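PDB 3S9V: abietadiene synthase, chloroplastic from Abies grandis, which belongs to the terpene synthase family and is a mainly alpha-helical protein with a terpene synthase N-terminal domain and a metal-binding domain. Local coordinates for residues A[87-93]-A[127-131]; A[100-106]-A[145-151]; A[157-161]-A[179-184]; A[230-236]-A[247-251]. Residue numbers count along the deposited sequence, not the author numbering.

Contact 1 of 4, residues A[87-93]-A[127-131]; sequences QLKDGSW and KGIEF
Segment 87-93 is a loop and segment 127-131 is a piece of helix 122-136. The loop has the QxxDGxW sequence known from the QW repeats of terpene cyclases. A type I beta turn runs from L88 to G91, with G91 N bonded to L88 O at 3.0 Å. L88 N meets S92 O at 2.8 Å and closes the loop. G91 faces G128, with their CA atoms 4.7 Å apart. G91 has phi 96° and psi -5°, which by itself calls for glycine, and a CB would also clash with K127 O. G128 CA makes a CA-H...O contact of 3.2 Å with G91 O. A CB on G128 would run into W93 CZ3. A water joins the backbones, donating to D90 O (3.0 Å) and K127 O (2.9 Å).

Among the side chains, Q87 is extended (t, t), and its NE2 donates to G91 O at 2.9 Å and also to Q124 O. With chi1 p, D90 turns its OD2 back to accept from S92 N at 2.9 Å, forming an Asx turn, and from S92 OG at 2.7 Å. The W93 indole bonds through NE1 to I83 O. F131 (t) has the largest share of the contact. One face of its ring receives S92 CB, and F131 CE1 lies 3.3 Å from D90 OD1.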
# COMPACT_ATOMS: atom_id res chain seq x y z
N GLN A 87 -23.28 27.96 -12.85
CA GLN A 87 -23.00 28.81 -11.70
C GLN A 87 -23.82 28.23 -10.55
O GLN A 87 -24.92 27.71 -10.76
CB GLN A 87 -23.44 30.24 -12.00
CG GLN A 87 -23.20 31.22 -10.86
CD GLN A 87 -23.60 32.63 -11.21
OE1 GLN A 87 -24.64 32.85 -11.82
NE2 GLN A 87 -22.77 33.60 -10.82
N LEU A 88 -23.29 28.29 -9.33
CA LEU A 88 -23.98 27.76 -8.16
C LEU A 88 -25.00 28.76 -7.59
O LEU A 88 -25.03 29.93 -7.99
CB LEU A 88 -22.96 27.38 -7.09
CG LEU A 88 -21.87 26.39 -7.53
CD1 LEU A 88 -20.91 26.14 -6.38
CD2 LEU A 88 -22.50 25.08 -7.99
N LYS A 89 -25.83 28.29 -6.66
CA LYS A 89 -26.87 29.12 -6.04
C LYS A 89 -26.38 30.37 -5.32
O LYS A 89 -27.06 31.39 -5.32
CB LYS A 89 -27.71 28.29 -5.07
CG LYS A 89 -28.60 27.27 -5.75
CD LYS A 89 -29.46 26.51 -4.75
CE LYS A 89 -30.37 25.52 -5.46
NZ LYS A 89 -31.22 24.77 -4.51
N ASP A 90 -25.21 30.29 -4.70
CA ASP A 90 -24.68 31.44 -3.98
C ASP A 90 -23.95 32.42 -4.92
O ASP A 90 -23.41 33.43 -4.48
CB ASP A 90 -23.74 30.98 -2.86
CG ASP A 90 -22.51 30.23 -3.39
OD1 ASP A 90 -21.68 29.79 -2.55
OD2 ASP A 90 -22.36 30.08 -4.62
N GLY A 91 -23.94 32.11 -6.21
CA GLY A 91 -23.30 33.00 -7.17
C GLY A 91 -21.88 32.65 -7.53
O GLY A 91 -21.27 33.28 -8.41
N SER A 92 -21.32 31.65 -6.87
CA SER A 92 -19.95 31.24 -7.14
C SER A 92 -19.92 30.14 -8.20
O SER A 92 -20.97 29.62 -8.60
CB SER A 92 -19.30 30.71 -5.87
OG SER A 92 -19.87 29.47 -5.49
N TRP A 93 -18.71 29.81 -8.63
CA TRP A 93 -18.47 28.73 -9.58
C TRP A 93 -17.45 27.85 -8.86
O TRP A 93 -16.71 28.34 -8.00
CB TRP A 93 -17.86 29.23 -10.89
CG TRP A 93 -18.84 29.70 -11.90
CD1 TRP A 93 -19.50 28.94 -12.83
CD2 TRP A 93 -19.28 31.04 -12.10
NE1 TRP A 93 -20.32 29.73 -13.61
CE2 TRP A 93 -20.20 31.03 -13.18
CE3 TRP A 93 -18.98 32.26 -11.48
CZ2 TRP A 93 -20.82 32.19 -13.64
CZ3 TRP A 93 -19.60 33.42 -11.94
CH2 TRP A 93 -20.51 33.37 -13.02
N LYS A 127 -24.11 38.28 -10.03
CA LYS A 127 -24.21 37.36 -8.89
C LYS A 127 -22.81 36.89 -8.47
O LYS A 127 -22.54 36.67 -7.29
CB LYS A 127 -25.06 36.14 -9.25
CG LYS A 127 -26.54 36.40 -9.30
CD LYS A 127 -27.29 35.14 -9.70
CE LYS A 127 -28.78 35.39 -9.76
NZ LYS A 127 -29.53 34.15 -10.12
N GLY A 128 -21.93 36.73 -9.46
CA GLY A 128 -20.57 36.29 -9.18
C GLY A 128 -19.83 37.36 -8.42
O GLY A 128 -19.11 37.07 -7.46
N ILE A 129 -20.00 38.61 -8.84
CA ILE A 129 -19.35 39.74 -8.18
C ILE A 129 -19.75 39.79 -6.72
O ILE A 129 -18.90 39.96 -5.84
CB ILE A 129 -19.72 41.08 -8.87
CG1 ILE A 129 -18.95 41.21 -10.18
CG2 ILE A 129 -19.37 42.26 -7.95
CD1 ILE A 129 -19.19 42.52 -10.90
N GLU A 130 -21.05 39.63 -6.46
CA GLU A 130 -21.56 39.67 -5.10
C GLU A 130 -20.99 38.53 -4.27
O GLU A 130 -20.59 38.74 -3.13
CB GLU A 130 -23.09 39.60 -5.12
CG GLU A 130 -23.70 40.62 -6.06
CD GLU A 130 -25.22 40.65 -6.02
OE1 GLU A 130 -25.84 39.59 -5.79
OE2 GLU A 130 -25.79 41.74 -6.23
N PHE A 131 -20.93 37.33 -4.85
CA PHE A 131 -20.36 36.22 -4.10
C PHE A 131 -18.91 36.51 -3.79
O PHE A 131 -18.47 36.37 -2.65
CB PHE A 131 -20.41 34.91 -4.89
CG PHE A 131 -19.62 33.81 -4.23
CD1 PHE A 131 -20.16 33.07 -3.19
CD2 PHE A 131 -18.30 33.58 -4.60
CE1 PHE A 131 -19.40 32.12 -2.52
CE2 PHE A 131 -17.53 32.63 -3.93
CZ PHE A 131 -18.08 31.90 -2.89
O HOH W 1 -24.62 36.02 -5.37

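Contact 2 of 4, residues A[100-106]-A[145-151]; sequences LAYDRIL and SHRPSGF
L100 is the N-cap of helix 101-117, whose first turn lies against loop 145-151. The CA atoms of L100 and S145 are 7.7 Å apart, those of Y102 and R147 6.8 Å. The loop is extended up to P148, then makes a type II turn to F151, with G150 (phi 77°) as N-cap of helix 151-164. L100 (t, p) sets CD1 4.0 Å from S145 CB and CD2 4.2 Å from P148 CG. Y102 (m) is central: its CB lies 3.3 Å from P148 CD. R147 CG sits over one ring face, 4.1 Å from the centroid. The ring edge of Y102 points at the face of F151 (t), an edge-to-face pair with centroids 4.8 Å apart and planes at 58°. I105 CD1 (3.8 Å from F151 CZ) and L106 CB (4.2 Å from F151 CE1) meet the edge of the F151 ring. F175 of helix 174-187 touches Y102. The joint between two helix starts of the helical barrel rests on aromatic and apolar contacts, not direct hydrogen bonds.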
# COMPACT_ATOMS: atom_id res chain seq x y z
N LEU A 100 -14.54 24.86 -0.83
CA LEU A 100 -13.20 25.32 -0.47
C LEU A 100 -13.22 26.78 -0.90
O LEU A 100 -13.42 27.10 -2.07
CB LEU A 100 -12.11 24.56 -1.23
CG LEU A 100 -10.69 24.96 -0.80
CD1 LEU A 100 -10.42 24.52 0.65
CD2 LEU A 100 -9.67 24.32 -1.73
N ALA A 101 -13.03 27.68 0.06
CA ALA A 101 -13.06 29.10 -0.24
C ALA A 101 -12.16 29.47 -1.42
O ALA A 101 -12.62 30.07 -2.40
CB ALA A 101 -12.68 29.92 1.00
N TYR A 102 -10.88 29.11 -1.34
CA TYR A 102 -9.94 29.44 -2.41
C TYR A 102 -10.46 29.01 -3.78
O TYR A 102 -10.44 29.78 -4.73
CB TYR A 102 -8.58 28.78 -2.16
CG TYR A 102 -7.84 29.34 -0.98
CD1 TYR A 102 -7.41 28.52 0.05
CD2 TYR A 102 -7.54 30.70 -0.91
CE1 TYR A 102 -6.71 29.02 1.14
CE2 TYR A 102 -6.83 31.23 0.18
CZ TYR A 102 -6.42 30.38 1.20
OH TYR A 102 -5.73 30.86 2.28
N ASP A 103 -10.92 27.77 -3.86
CA ASP A 103 -11.47 27.19 -5.09
C ASP A 103 -12.59 28.08 -5.65
O ASP A 103 -12.54 28.47 -6.82
CB ASP A 103 -12.00 25.78 -4.77
CG ASP A 103 -12.62 25.06 -5.97
OD1 ASP A 103 -11.89 24.74 -6.94
OD2 ASP A 103 -13.84 24.80 -5.94
N ARG A 104 -13.58 28.41 -4.83
CA ARG A 104 -14.70 29.23 -5.28
C ARG A 104 -14.33 30.63 -5.75
O ARG A 104 -14.79 31.06 -6.81
CB ARG A 104 -15.76 29.33 -4.17
CG ARG A 104 -16.37 27.99 -3.78
CD ARG A 104 -16.95 27.25 -4.99
NE ARG A 104 -17.50 25.95 -4.61
CZ ARG A 104 -18.60 25.79 -3.88
NH1 ARG A 104 -19.28 26.84 -3.44
NH2 ARG A 104 -19.01 24.57 -3.56
N ILE A 105 -13.50 31.36 -5.00
CA ILE A 105 -13.13 32.70 -5.43
C ILE A 105 -12.24 32.67 -6.67
O ILE A 105 -12.26 33.61 -7.47
CB ILE A 105 -12.41 33.51 -4.33
CG1 ILE A 105 -11.15 32.78 -3.87
CG2 ILE A 105 -13.35 33.76 -3.17
CD1 ILE A 105 -10.32 33.57 -2.89
N LEU A 106 -11.45 31.61 -6.82
CA LEU A 106 -10.57 31.46 -7.98
C LEU A 106 -11.43 31.26 -9.22
O LEU A 106 -11.27 31.96 -10.22
CB LEU A 106 -9.65 30.25 -7.81
CG LEU A 106 -8.76 29.92 -9.01
CD1 LEU A 106 -7.63 30.93 -9.07
CD2 LEU A 106 -8.19 28.51 -8.88
N SER A 145 -7.20 26.32 5.90
CA SER A 145 -7.49 25.47 4.76
C SER A 145 -6.25 25.45 3.86
O SER A 145 -5.40 26.34 3.95
CB SER A 145 -8.70 25.99 3.97
OG SER A 145 -8.39 27.19 3.29
N HIS A 146 -6.16 24.44 3.00
CA HIS A 146 -5.01 24.31 2.10
C HIS A 146 -5.14 25.13 0.82
O HIS A 146 -6.19 25.14 0.17
CB HIS A 146 -4.80 22.84 1.76
CG HIS A 146 -4.66 21.97 2.97
ND1 HIS A 146 -3.72 22.20 3.95
CD2 HIS A 146 -5.36 20.88 3.36
CE1 HIS A 146 -3.84 21.29 4.90
NE2 HIS A 146 -4.83 20.47 4.57
N ARG A 147 -4.07 25.83 0.48
CA ARG A 147 -4.02 26.67 -0.72
C ARG A 147 -3.90 25.80 -1.97
O ARG A 147 -3.04 24.93 -2.03
CB ARG A 147 -2.82 27.62 -0.65
CG ARG A 147 -3.15 29.08 -0.36
CD ARG A 147 -1.88 29.92 -0.32
NE ARG A 147 -2.17 31.36 -0.30
CZ ARG A 147 -2.78 32.00 0.69
NH1 ARG A 147 -3.17 31.34 1.77
NH2 ARG A 147 -2.99 33.31 0.61
N PRO A 148 -4.76 26.03 -2.98
CA PRO A 148 -4.72 25.26 -4.23
C PRO A 148 -3.39 25.48 -4.94
O PRO A 148 -2.76 26.51 -4.75
CB PRO A 148 -5.89 25.83 -5.03
CG PRO A 148 -6.82 26.33 -3.98
CD PRO A 148 -5.88 26.98 -2.99
N SER A 149 -2.98 24.51 -5.76
CA SER A 149 -1.72 24.58 -6.49
C SER A 149 -1.58 25.84 -7.35
O SER A 149 -2.37 26.05 -8.28
CB SER A 149 -1.55 23.35 -7.39
OG SER A 149 -1.66 22.15 -6.66
N GLY A 150 -0.59 26.65 -7.05
CA GLY A 150 -0.35 27.86 -7.82
C GLY A 150 -1.29 29.01 -7.54
O GLY A 150 -1.30 29.99 -8.29
N PHE A 151 -2.07 28.91 -6.45
CA PHE A 151 -3.02 29.97 -6.12
C PHE A 151 -2.42 31.36 -6.08
O PHE A 151 -2.92 32.28 -6.72
CB PHE A 151 -3.68 29.71 -4.76
CG PHE A 151 -4.80 30.68 -4.45
CD1 PHE A 151 -6.07 30.50 -4.98
CD2 PHE A 151 -4.56 31.79 -3.65
CE1 PHE A 151 -7.10 31.40 -4.72
CE2 PHE A 151 -5.58 32.71 -3.38
CZ PHE A 151 -6.86 32.51 -3.92

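Contact 3 of 4, residues A[157-161]-A[179-184]; sequences AMLKE and IIEKRE
K160, I180 and R183 give up the most surface here, closely followed by L159. They lie where helix 151-164 meets helix 174-187. The axes of segments 157-161 and 179-184 approach to 10.2 Å and cross at -119°. A157 and I180 have the nearest CA atoms, 7.6 Å apart.

I180 (m, t) points toward the other helix. Its CG1 meets L159 CD1 at 3.7 Å, and the same methyl lies 3.8 Å from I179 CG2. L159 is m, t, so CD1 rests against both isoleucines. This is the apolar part of the contact.

R183 has an extended chain (t, t, t) that carries its guanidinium across to the start of segment 157-161. One face of the group lies against A157 CA, and R183 NE is 3.7 Å from A157 CB. Its polar partners are elsewhere: R183 NE hydrogen-bonds I153 O, and NH2 hydrogen-bonds G208 O and forms a salt bridge with E211.

K160 (m, t, p, t) brings its NZ 3.6 Å from E184 OE2, a long salt bridge. R183 NH1 is also long to E184 OE2, at 3.8 Å. The glutamate thus offsets two like charges, since K160 NZ and R183 NH1 are only 4.1 Å apart. An apolar patch with a charged border joining steeply crossed neighbours fits consecutive helices of an alpha-helical barrel.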
# COMPACT_ATOMS: atom_id res chain seq x y z
N ALA A 157 -2.83 37.47 -10.44
CA ALA A 157 -2.68 37.82 -11.84
C ALA A 157 -4.04 38.21 -12.43
O ALA A 157 -4.12 39.14 -13.22
CB ALA A 157 -2.10 36.65 -12.61
N MET A 158 -5.09 37.51 -12.03
CA MET A 158 -6.43 37.82 -12.53
C MET A 158 -6.99 39.05 -11.81
O MET A 158 -7.79 39.80 -12.38
CB MET A 158 -7.39 36.63 -12.35
CG MET A 158 -7.11 35.44 -13.27
SD MET A 158 -8.48 34.22 -13.28
CE MET A 158 -8.48 33.73 -11.55
N LEU A 159 -6.58 39.26 -10.55
CA LEU A 159 -7.03 40.43 -9.80
C LEU A 159 -6.62 41.67 -10.59
O LEU A 159 -7.40 42.62 -10.71
CB LEU A 159 -6.39 40.49 -8.41
CG LEU A 159 -7.06 39.69 -7.28
CD1 LEU A 159 -6.29 39.87 -5.98
CD2 LEU A 159 -8.49 40.16 -7.11
N LYS A 160 -5.40 41.66 -11.11
CA LYS A 160 -4.89 42.78 -11.90
C LYS A 160 -5.66 42.92 -13.21
O LYS A 160 -5.92 44.04 -13.65
CB LYS A 160 -3.39 42.58 -12.19
CG LYS A 160 -2.55 42.54 -10.91
CD LYS A 160 -1.09 42.23 -11.17
CE LYS A 160 -0.38 43.38 -11.87
NZ LYS A 160 1.09 43.14 -11.94
N GLU A 161 -6.04 41.80 -13.82
CA GLU A 161 -6.80 41.85 -15.07
C GLU A 161 -8.12 42.55 -14.76
O GLU A 161 -8.51 43.50 -15.43
CB GLU A 161 -7.13 40.46 -15.61
CG GLU A 161 -5.96 39.54 -15.95
CD GLU A 161 -6.42 38.31 -16.74
OE1 GLU A 161 -6.69 38.45 -17.95
OE2 GLU A 161 -6.52 37.21 -16.14
N ILE A 179 -2.14 39.95 -1.25
CA ILE A 179 -1.77 38.78 -2.02
C ILE A 179 -1.14 39.22 -3.34
O ILE A 179 -0.29 38.51 -3.90
CB ILE A 179 -2.98 37.85 -2.29
CG1 ILE A 179 -2.48 36.46 -2.64
CG2 ILE A 179 -3.83 38.40 -3.41
CD1 ILE A 179 -3.58 35.43 -2.73
N ILE A 180 -1.53 40.39 -3.83
CA ILE A 180 -0.97 40.92 -5.07
C ILE A 180 0.48 41.32 -4.81
O ILE A 180 1.37 41.04 -5.62
CB ILE A 180 -1.75 42.16 -5.56
CG1 ILE A 180 -3.13 41.73 -6.07
CG2 ILE A 180 -0.98 42.87 -6.66
CD1 ILE A 180 -4.05 42.88 -6.39
N GLU A 181 0.72 41.97 -3.68
CA GLU A 181 2.06 42.40 -3.31
C GLU A 181 2.98 41.20 -3.14
O GLU A 181 4.15 41.23 -3.55
CB GLU A 181 2.02 43.21 -2.02
CG GLU A 181 3.38 43.65 -1.51
CD GLU A 181 3.32 44.32 -0.15
OE1 GLU A 181 4.38 44.68 0.39
OE2 GLU A 181 2.19 44.47 0.39
N LYS A 182 2.46 40.14 -2.52
CA LYS A 182 3.24 38.93 -2.28
C LYS A 182 3.59 38.23 -3.59
O LYS A 182 4.68 37.68 -3.73
CB LYS A 182 2.49 37.97 -1.36
CG LYS A 182 3.31 36.77 -0.95
CD LYS A 182 2.53 35.82 -0.05
CE LYS A 182 3.37 34.58 0.29
NZ LYS A 182 2.63 33.61 1.15
N ARG A 183 2.65 38.23 -4.54
CA ARG A 183 2.89 37.59 -5.83
C ARG A 183 4.03 38.31 -6.52
O ARG A 183 4.91 37.68 -7.11
CB ARG A 183 1.63 37.66 -6.70
CG ARG A 183 1.88 37.31 -8.17
CD ARG A 183 0.60 37.36 -8.99
NE ARG A 183 0.82 37.07 -10.41
CZ ARG A 183 1.33 37.94 -11.27
NH1 ARG A 183 1.66 39.17 -10.88
NH2 ARG A 183 1.51 37.58 -12.54
N GLU A 184 4.01 39.64 -6.45
CA GLU A 184 5.04 40.44 -7.09
C GLU A 184 6.41 40.12 -6.51
O GLU A 184 7.40 40.06 -7.24
CB GLU A 184 4.74 41.93 -6.92
CG GLU A 184 5.27 42.77 -8.06
CD GLU A 184 4.43 42.63 -9.32
OE1 GLU A 184 4.91 43.02 -10.41
OE2 GLU A 184 3.28 42.14 -9.21

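Contact 4 of 4, residues A[230-236]-A[247-251]; sequences SSPASTA and CLDFL
Helices 232-242 and 245-258 form a tight helical hairpin, and this contact joins the start of the first to the early turns of the second. The axes of segments 232-236 and 247-251 come within 9.6 Å and cross at -147°, nearly antiparallel. T235 pairs with C247 (CA atoms 5.8 Å apart) and P232 with L251 (6.7 Å). S231 is the N-cap: its OG accepts from S234 N at 3.2 Å.

T235 is the main bump on the first helix. In rotamer m its OG1 folds back to S231 O at 2.8 Å, and CG2 projects across. T235 CG2 enters the hollow bordered by C247, F250 and L251, 3.5 Å from C247 CB and 4.3 Å from L251 CG.

F250 (t) is the matching bump from the other side. Its ring fills the hollow under the helix start, with F250 CZ 3.8 Å from S230 O and F250 CD1 3.9 Å from T235 OG1. The ring edge faces P232, with F250 CE1 4.2 Å from P232 CA.

L251 (m, t) straddles the next groove. L251 CD2 is 3.8 Å from P232 O, and L251 CD1 is 4.1 Å from A236 CA. D58 of helix 56-62 also touches P232. Such interlocked, apolar antiparallel neighbours are typical of the helical hairpins that build the alpha-barrel domains of terpene synthases.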
# COMPACT_ATOMS: atom_id res chain seq x y z
N SER A 230 0.25 19.39 -18.54
CA SER A 230 -1.12 18.88 -18.53
C SER A 230 -2.22 19.84 -18.13
O SER A 230 -3.38 19.43 -18.00
CB SER A 230 -1.20 17.62 -17.66
OG SER A 230 -1.28 17.94 -16.29
N SER A 231 -1.88 21.12 -17.94
CA SER A 231 -2.87 22.12 -17.53
C SER A 231 -3.58 22.81 -18.70
O SER A 231 -2.94 23.47 -19.52
CB SER A 231 -2.19 23.17 -16.65
OG SER A 231 -3.04 24.27 -16.42
N PRO A 232 -4.91 22.67 -18.79
CA PRO A 232 -5.68 23.30 -19.87
C PRO A 232 -5.62 24.83 -19.86
O PRO A 232 -5.48 25.45 -20.91
CB PRO A 232 -7.09 22.78 -19.62
CG PRO A 232 -6.85 21.44 -19.03
CD PRO A 232 -5.76 21.74 -18.03
N ALA A 233 -5.75 25.43 -18.69
CA ALA A 233 -5.71 26.89 -18.59
C ALA A 233 -4.32 27.38 -18.99
O ALA A 233 -4.17 28.39 -19.68
CB ALA A 233 -6.04 27.34 -17.17
N SER A 234 -3.30 26.66 -18.55
CA SER A 234 -1.92 27.03 -18.86
C SER A 234 -1.69 26.93 -20.37
O SER A 234 -1.05 27.80 -20.97
CB SER A 234 -0.96 26.10 -18.12
OG SER A 234 0.33 26.68 -18.01
N THR A 235 -2.21 25.88 -20.97
CA THR A 235 -2.06 25.67 -22.40
C THR A 235 -2.86 26.70 -23.19
O THR A 235 -2.42 27.16 -24.25
CB THR A 235 -2.55 24.27 -22.79
OG1 THR A 235 -1.79 23.29 -22.09
CG2 THR A 235 -2.40 24.05 -24.30
N ALA A 236 -4.03 27.06 -22.67
CA ALA A 236 -4.88 28.06 -23.32
C ALA A 236 -4.17 29.40 -23.35
O ALA A 236 -4.16 30.09 -24.37
CB ALA A 236 -6.21 28.18 -22.57
N CYS A 247 -0.83 23.35 -28.98
CA CYS A 247 -1.62 23.73 -27.81
C CYS A 247 -3.09 23.46 -28.14
O CYS A 247 -3.83 22.89 -27.34
CB CYS A 247 -1.44 25.22 -27.49
SG CYS A 247 0.15 25.71 -26.81
N LEU A 248 -3.50 23.88 -29.33
CA LEU A 248 -4.88 23.69 -29.76
C LEU A 248 -5.23 22.21 -29.88
O LEU A 248 -6.33 21.80 -29.52
CB LEU A 248 -5.11 24.39 -31.11
CG LEU A 248 -6.54 24.87 -31.34
CD1 LEU A 248 -6.89 25.94 -30.31
CD2 LEU A 248 -6.67 25.43 -32.76
N ASP A 249 -4.29 21.40 -30.36
CA ASP A 249 -4.53 19.97 -30.48
C ASP A 249 -4.81 19.36 -29.11
O ASP A 249 -5.66 18.47 -28.98
CB ASP A 249 -3.33 19.26 -31.12
CG ASP A 249 -3.04 19.74 -32.52
OD1 ASP A 249 -3.99 20.13 -33.23
OD2 ASP A 249 -1.85 19.72 -32.92
N PHE A 250 -4.10 19.84 -28.08
CA PHE A 250 -4.30 19.33 -26.72
C PHE A 250 -5.67 19.72 -26.18
O PHE A 250 -6.32 18.92 -25.51
CB PHE A 250 -3.22 19.83 -25.76
CG PHE A 250 -3.47 19.43 -24.32
CD1 PHE A 250 -3.94 20.36 -23.40
CD2 PHE A 250 -3.28 18.12 -23.91
CE1 PHE A 250 -4.23 19.99 -22.08
CE2 PHE A 250 -3.56 17.73 -22.60
CZ PHE A 250 -4.04 18.67 -21.68
N LEU A 251 -6.10 20.94 -26.47
CA LEU A 251 -7.41 21.37 -26.01
C LEU A 251 -8.50 20.60 -26.73
O LEU A 251 -9.47 20.17 -26.11
CB LEU A 251 -7.57 22.89 -26.20
CG LEU A 251 -6.56 23.72 -25.39
CD1 LEU A 251 -6.78 25.20 -25.64
CD2 LEU A 251 -6.71 23.42 -23.90

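In the fold
All four contacts lie in one helical lobe, on the same side of the chain's centre. From the N terminus, contact 1 opens in the loop after helix 77-85. Contact 2 opens at the start of helix 101-117, before contact 1 closes on helix 122-136, so the two cross. Contact 2 then closes at the start of helix 151-164. They touch through R104, which packs on L88, S92, W93 and F131. Contact 3 follows in series and joins two successive helices. It touches contact 2 where I179 meets F151 and R147, and M158 meets L106. Contact 4 comes last, closing a short hairpin, with its nearest atoms about 8 Å from contacts 2 and 3.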